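Local coordinates for protein mannosephosphate isomerase, putative (Archaeoglobus fulgidus, PDB 1ZX5) that probably interconverts D-mannose 6-phosphate and D-fructose 6-phosphate as a zinc-dependent isomerase of the type 1 mannose-6-phosphate isomerase family, at residues 231-236 against 293-298; 85-90 against 249-254. One frame throughout, in Å; residues are numbered along the deposited sequence.

In the fold
Both contacts belong to the layered beta structure of the chain, with centres about 9 Å apart. Interaction 1 pairs two adjacent antiparallel strands, 230-237 and 291-298, inside the cupin-family region. Interaction 2 joins strand 85-92 of the catalytic-family region to strand 250-256, and so connects one sheet with another. The two share a sheet, because 291-298 lies between 230-237 and 250-256; Val294 N and Ile296 N probably hydrogen-bond to Tyr253 O and Ile251 O. Along the chain the segments alternate: 85-90, 231-236, 249-254, 293-298. Interaction 1 thus joins two neighbouring strands of the cupin-region sheet, and interaction 2 is one part of its packing against the other sheet.

Interaction 1 (231-236 against 293-298)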
loop_
_atom_site.group_PDB
_atom_site.type_symbol
_atom_site.label_atom_id
_atom_site.label_comp_id
_atom_site.label_asym_id
_atom_site.label_seq_id
_atom_site.Cartn_x
_atom_site.Cartn_y
_atom_site.Cartn_z
ATOM N N GLY A 231 5.900 -7.607 -3.238
ATOM C CA GLY A 231 6.925 -6.581 -3.279
ATOM C C GLY A 231 6.555 -5.492 -4.258
ATOM O O GLY A 231 5.527 -5.564 -4.934
ATOM N N LEU A 232 7.420 -4.492 -4.335
ATOM C CA LEU A 232 7.261 -3.370 -5.241
ATOM C C LEU A 232 8.660 -2.939 -5.682
ATOM O O LEU A 232 9.621 -3.063 -4.916
ATOM C CB LEU A 232 6.516 -2.215 -4.550
ATOM C CG LEU A 232 7.193 -1.497 -3.369
ATOM C CD1 LEU A 232 8.127 -0.379 -3.853
ATOM C CD2 LEU A 232 6.133 -0.919 -2.424
ATOM N N GLU A 233 8.768 -2.454 -6.914
ATOM C CA GLU A 233 10.023 -1.881 -7.419
ATOM C C GLU A 233 9.700 -0.720 -8.329
ATOM O O GLU A 233 8.696 -0.745 -9.038
ATOM C CB GLU A 233 10.857 -2.915 -8.187
ATOM C CG GLU A 233 10.111 -3.565 -9.363
ATOM C CD GLU A 233 10.980 -4.489 -10.195
ATOM O OE1 GLU A 233 12.169 -4.665 -9.855
ATOM O OE2 GLU A 233 10.481 -5.020 -11.214
ATOM N N VAL A 234 10.554 0.296 -8.296
ATOM C CA VAL A 234 10.441 1.435 -9.183
ATOM C C VAL A 234 11.279 1.150 -10.439
ATOM O O VAL A 234 12.471 0.889 -10.340
ATOM C CB VAL A 234 10.907 2.743 -8.479
ATOM C CG1 VAL A 234 10.832 3.951 -9.437
ATOM C CG2 VAL A 234 10.070 2.997 -7.211
ATOM N N VAL A 235 10.642 1.167 -11.607
ATOM C CA VAL A 235 11.340 1.005 -12.879
ATOM C C VAL A 235 11.522 2.382 -13.523
ATOM O O VAL A 235 10.538 3.093 -13.748
ATOM C CB VAL A 235 10.556 0.065 -13.835
ATOM C CG1 VAL A 235 11.376 -0.241 -15.126
ATOM C CG2 VAL A 235 10.165 -1.221 -13.105
ATOM N N ASP A 236 12.775 2.771 -13.768
ATOM C CA ASP A 236 13.085 4.016 -14.484
ATOM C C ASP A 236 12.974 3.751 -15.975
ATOM O O ASP A 236 13.700 2.918 -16.508
ATOM C CB ASP A 236 14.519 4.508 -14.195
ATOM C CG ASP A 236 14.718 4.967 -12.747
ATOM O OD1 ASP A 236 13.738 5.305 -12.055
ATOM O OD2 ASP A 236 15.883 4.997 -12.301
ATOM N N ILE A 293 7.766 4.128 -13.136
ATOM C CA ILE A 293 6.566 3.326 -12.983
ATOM C C ILE A 293 6.855 2.311 -11.871
ATOM O O ILE A 293 7.934 1.730 -11.820
ATOM C CB ILE A 293 6.134 2.686 -14.358
ATOM C CG1 ILE A 293 4.716 2.083 -14.285
ATOM C CG2 ILE A 293 7.191 1.678 -14.891
ATOM C CD1 ILE A 293 4.096 1.816 -15.666
ATOM N N VAL A 294 5.903 2.140 -10.962
ATOM C CA VAL A 294 6.060 1.214 -9.865
ATOM C C VAL A 294 5.410 -0.104 -10.251
ATOM O O VAL A 294 4.234 -0.133 -10.637
ATOM C CB VAL A 294 5.408 1.759 -8.555
ATOM C CG1 VAL A 294 5.683 0.804 -7.373
ATOM C CG2 VAL A 294 5.908 3.191 -8.252
ATOM N N ARG A 295 6.166 -1.193 -10.150
ATOM C CA ARG A 295 5.609 -2.520 -10.365
ATOM C C ARG A 295 5.373 -3.200 -9.013
ATOM O O ARG A 295 6.303 -3.385 -8.236
ATOM C CB ARG A 295 6.545 -3.365 -11.228
ATOM C CG ARG A 295 5.920 -4.660 -11.693
ATOM C CD ARG A 295 6.876 -5.504 -12.532
ATOM N NE ARG A 295 7.975 -6.060 -11.752
ATOM C CZ ARG A 295 8.028 -7.299 -11.268
ATOM N NH1 ARG A 295 9.101 -7.683 -10.579
ATOM N NH2 ARG A 295 7.037 -8.164 -11.480
ATOM N N ILE A 296 4.124 -3.568 -8.753
ATOM C CA ILE A 296 3.738 -4.257 -7.536
ATOM C C ILE A 296 3.463 -5.706 -7.933
ATOM O O ILE A 296 2.770 -5.965 -8.903
ATOM C CB ILE A 296 2.487 -3.573 -6.873
ATOM C CG1 ILE A 296 2.772 -2.087 -6.620
ATOM C CG2 ILE A 296 2.056 -4.306 -5.584
ATOM C CD1 ILE A 296 1.513 -1.208 -6.411
ATOM N N TYR A 297 4.031 -6.652 -7.208
ATOM C CA TYR A 297 3.945 -8.046 -7.620
ATOM C C TYR A 297 3.737 -8.952 -6.415
ATOM O O TYR A 297 4.105 -8.610 -5.289
ATOM C CB TYR A 297 5.214 -8.469 -8.398
ATOM C CG TYR A 297 6.487 -8.170 -7.652
ATOM C CD1 TYR A 297 7.038 -9.112 -6.773
ATOM C CD2 TYR A 297 7.133 -6.936 -7.796
ATOM C CE1 TYR A 297 8.192 -8.849 -6.068
ATOM C CE2 TYR A 297 8.305 -6.659 -7.096
ATOM C CZ TYR A 297 8.825 -7.619 -6.227
ATOM O OH TYR A 297 9.987 -7.369 -5.519
ATOM N N LEU A 298 3.142 -10.112 -6.672
ATOM C CA LEU A 298 2.987 -11.145 -5.658
ATOM C C LEU A 298 4.243 -12.006 -5.643
ATOM O O LEU A 298 4.942 -12.124 -6.651
ATOM C CB LEU A 298 1.744 -11.985 -5.944
ATOM C CG LEU A 298 0.426 -11.222 -6.106
ATOM C CD1 LEU A 298 -0.716 -12.207 -6.348
ATOM C CD2 LEU A 298 0.131 -10.301 -4.895
HETATM O O HOH W 1 11.175 -5.259 -5.013
#
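Glu233 and Tyr297 both place CG between the backbone N and the carbonyl carbon (chi1 57° in Glu233), whereas Arg295 holds CG anti to its own N and bends at chi3, and the three side chains gather on one face of the strand pair. From there Glu233 OE2 accepts from two nitrogens of Arg295, NE at 2.8 Å and NH1 at 3.1 Å. The oxygen lies close to the guanidinium plane, at its edge; on the carboxylate side, NE arrives at the anti side and NH1 from well above the plane, both from the same face, with the two planes 69° apart. An alanine in place of Glu233 would probably leave the Arg295 guanidinium without this salt bridge and freer to turn. The Tyr297 ring lies over Gly231, whose CA is 4.0 Å from the ring centroid in a CH-pi contact. The Tyr297 hydroxyl is hydrogen-bonded to Glu226, and a water joins it to Leu232 O. The ring also sends CD2 over one face of the Arg295 guanidinium, offset toward its rim. Beneath these groups, paired backbone bonds link Gly231 with Tyr297, Glu233 with Arg295 and Val235 with Ile293, the last including Val235 N to Ile293 O at 2.8 Å. Between them sit the non-hydrogen-bonded pairs Leu232-Ile296 and Val234-Val294, whose apolar side chains occupy the other face and meet Leu122 and Leu184 of the facing sheet. Val234 CG2 approaches Val294 CG2 at 4.3 Å. Regular antiparallel register, with strand directions 156° apart, an apolar face packed on the other sheet and a mixed face carrying the Glu233-Arg295 salt bridge, is the pattern of neighbouring strands in the cupin beta-sandwich.

Interaction 2 (85-90 against 249-254); sequences ILVRLI and MNILYA. With EDO (1,2-ethanediol), chain C.
Leu89 and Tyr253 reach toward each other tip to tip, and the leucine delivers a methyl over the tyrosine ring. Leu89 CD2 stands 4.1 Å from the centroid of the Tyr253 ring, 24° off its normal, a CH-pi contact displaced toward the rim, where CZ is the nearest ring atom. The second methyl, CD1, comes down beside CE1 of the same ring at 3.8 Å, so both methyls approach from one side of the ring, CD2 over it near CE1 and CZ and CD1 just outside the CE1 rim. The Tyr253 OH donates to O2 of a 1,2-ethanediol, probably from the crystallisation liquor, at 2.7 Å. The diol oxygen lies at the ring edge, near its plane, while Leu89 takes a face; the diol is further held by Trp24 and Ala255.

Between the axes of the two strands the closest approach is 10.4 Å, too wide for backbone pairing, yet their directions differ by only 6°. This is the face-to-face packing of two beta sheets in a cupin-type sandwich: strand 85-92 belongs to one sheet and 250-256 to the other, and the side chains on their facing sides fill the interval. Leu184 of strand 181-188 flanks Val87 and Leu89, and Leu276 lies beside Met249 and Ile251.

Toward the N-terminal ends of the two strands, Val87 and Ile251 also meet tip to tip, Val87 CG2 reaching Ile251 CD1 at 4.0 Å. The same Ile251 methyl lies 4.3 Å from Ile85 CD1, and it therefore serves two residues of the other strand. Ile85 CD1 also meets the end of Met249, a selenomethionine here, at 3.9 Å from its CE; the bend at chi3 (75°) turns that methyl toward the isoleucine.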
loop_
_atom_site.group_PDB
_atom_site.type_symbol
_atom_site.label_atom_id
_atom_site.label_comp_id
_atom_site.label_asym_id
_atom_site.label_seq_id
_atom_site.Cartn_x
_atom_site.Cartn_y
_atom_site.Cartn_z
ATOM N N ILE A 85 -3.755 -8.628 -1.432
ATOM C CA ILE A 85 -3.190 -7.318 -1.114
ATOM C C ILE A 85 -4.201 -6.175 -1.161
ATOM O O ILE A 85 -5.278 -6.287 -1.767
ATOM C CB ILE A 85 -1.958 -6.941 -2.047
ATOM C CG1 ILE A 85 -2.361 -6.912 -3.532
ATOM C CG2 ILE A 85 -0.753 -7.883 -1.812
ATOM C CD1 ILE A 85 -1.250 -6.361 -4.491
ATOM N N LEU A 86 -3.820 -5.062 -0.538
ATOM C CA LEU A 86 -4.533 -3.809 -0.681
ATOM C C LEU A 86 -3.507 -2.728 -1.015
ATOM O O LEU A 86 -2.488 -2.588 -0.325
ATOM C CB LEU A 86 -5.304 -3.459 0.609
ATOM C CG LEU A 86 -5.976 -2.076 0.706
ATOM C CD1 LEU A 86 -6.987 -1.823 -0.420
ATOM C CD2 LEU A 86 -6.661 -1.919 2.046
ATOM N N VAL A 87 -3.776 -1.972 -2.077
ATOM C CA VAL A 87 -2.870 -0.934 -2.532
ATOM C C VAL A 87 -3.537 0.409 -2.312
ATOM O O VAL A 87 -4.658 0.631 -2.770
ATOM C CB VAL A 87 -2.486 -1.111 -4.042
ATOM C CG1 VAL A 87 -1.535 -0.025 -4.479
ATOM C CG2 VAL A 87 -1.862 -2.486 -4.286
ATOM N N ARG A 88 -2.839 1.301 -1.609
ATOM C CA ARG A 88 -3.369 2.608 -1.281
ATOM C C ARG A 88 -2.347 3.712 -1.478
ATOM O O ARG A 88 -1.210 3.580 -1.030
ATOM C CB ARG A 88 -3.796 2.638 0.178
ATOM C CG ARG A 88 -4.928 1.705 0.495
ATOM C CD ARG A 88 -5.396 1.936 1.897
ATOM N NE ARG A 88 -4.554 1.284 2.885
ATOM C CZ ARG A 88 -4.722 1.422 4.197
ATOM N NH1 ARG A 88 -5.687 2.209 4.678
ATOM N NH2 ARG A 88 -3.923 0.775 5.034
ATOM N N LEU A 89 -2.758 4.794 -2.146
ATOM C CA LEU A 89 -2.072 6.071 -2.022
ATOM C C LEU A 89 -2.534 6.704 -0.716
ATOM O O LEU A 89 -3.742 6.705 -0.422
ATOM C CB LEU A 89 -2.389 7.001 -3.205
ATOM C CG LEU A 89 -1.970 6.507 -4.596
ATOM C CD1 LEU A 89 -2.471 7.471 -5.665
ATOM C CD2 LEU A 89 -0.453 6.331 -4.658
ATOM N N ILE A 90 -1.576 7.222 0.060
ATOM C CA ILE A 90 -1.854 7.844 1.369
ATOM C C ILE A 90 -1.216 9.229 1.412
ATOM O O ILE A 90 -0.022 9.377 1.165
ATOM C CB ILE A 90 -1.279 7.008 2.559
ATOM C CG1 ILE A 90 -1.790 5.557 2.550
ATOM C CG2 ILE A 90 -1.486 7.731 3.932
ATOM C CD1 ILE A 90 -3.202 5.382 2.996
HETATM N N MSE A 249 0.006 -12.016 -10.740
HETATM C CA MSE A 249 -0.661 -10.719 -10.805
HETATM C C MSE A 249 0.312 -9.568 -10.506
HETATM O O MSE A 249 1.098 -9.638 -9.545
HETATM C CB MSE A 249 -1.809 -10.679 -9.806
HETATM C CG MSE A 249 -2.843 -9.605 -10.061
HETATM SE SE MSE A 249 -4.118 -9.456 -8.526
HETATM C CE MSE A 249 -2.920 -8.528 -7.239
ATOM N N ASN A 250 0.262 -8.533 -11.346
ATOM C CA ASN A 250 0.986 -7.291 -11.117
ATOM C C ASN A 250 -0.000 -6.114 -11.086
ATOM O O ASN A 250 -1.096 -6.182 -11.670
ATOM C CB ASN A 250 2.037 -7.034 -12.209
ATOM C CG ASN A 250 3.276 -7.937 -12.098
ATOM O OD1 ASN A 250 3.216 -9.093 -11.666
ATOM N ND2 ASN A 250 4.398 -7.412 -12.521
ATOM N N ILE A 251 0.401 -5.046 -10.400
ATOM C CA ILE A 251 -0.266 -3.753 -10.484
ATOM C C ILE A 251 0.829 -2.738 -10.790
ATOM O O ILE A 251 1.903 -2.778 -10.199
ATOM C CB ILE A 251 -1.056 -3.391 -9.174
ATOM C CG1 ILE A 251 -2.325 -4.257 -9.049
ATOM C CG2 ILE A 251 -1.429 -1.890 -9.132
ATOM C CD1 ILE A 251 -3.032 -4.186 -7.684
ATOM N N LEU A 252 0.559 -1.847 -11.732
ATOM C CA LEU A 252 1.495 -0.793 -12.103
ATOM C C LEU A 252 0.956 0.529 -11.600
ATOM O O LEU A 252 -0.228 0.815 -11.763
ATOM C CB LEU A 252 1.638 -0.708 -13.635
ATOM C CG LEU A 252 1.998 -1.975 -14.407
ATOM C CD1 LEU A 252 1.905 -1.710 -15.923
ATOM C CD2 LEU A 252 3.396 -2.498 -14.017
ATOM N N TYR A 253 1.818 1.347 -11.005
ATOM C CA TYR A 253 1.419 2.699 -10.635
ATOM C C TYR A 253 2.340 3.695 -11.326
ATOM O O TYR A 253 3.563 3.603 -11.201
ATOM C CB TYR A 253 1.428 2.904 -9.109
ATOM C CG TYR A 253 1.212 4.360 -8.747
ATOM C CD1 TYR A 253 -0.063 4.939 -8.835
ATOM C CD2 TYR A 253 2.280 5.166 -8.361
ATOM C CE1 TYR A 253 -0.268 6.291 -8.550
ATOM C CE2 TYR A 253 2.094 6.509 -8.059
ATOM C CZ TYR A 253 0.826 7.066 -8.162
ATOM O OH TYR A 253 0.648 8.400 -7.880
ATOM N N ALA A 254 1.757 4.657 -12.039
ATOM C CA ALA A 254 2.545 5.680 -12.740
ATOM C C ALA A 254 2.924 6.806 -11.780
ATOM O O ALA A 254 2.100 7.652 -11.454
ATOM C CB ALA A 254 1.766 6.229 -13.959
HETATM C C1 EDO C . 4.532 11.423 -7.274
HETATM O O1 EDO C . 3.831 12.624 -6.890
HETATM C C2 EDO C . 3.603 10.210 -7.138
HETATM O O2 EDO C . 2.778 10.074 -8.297
#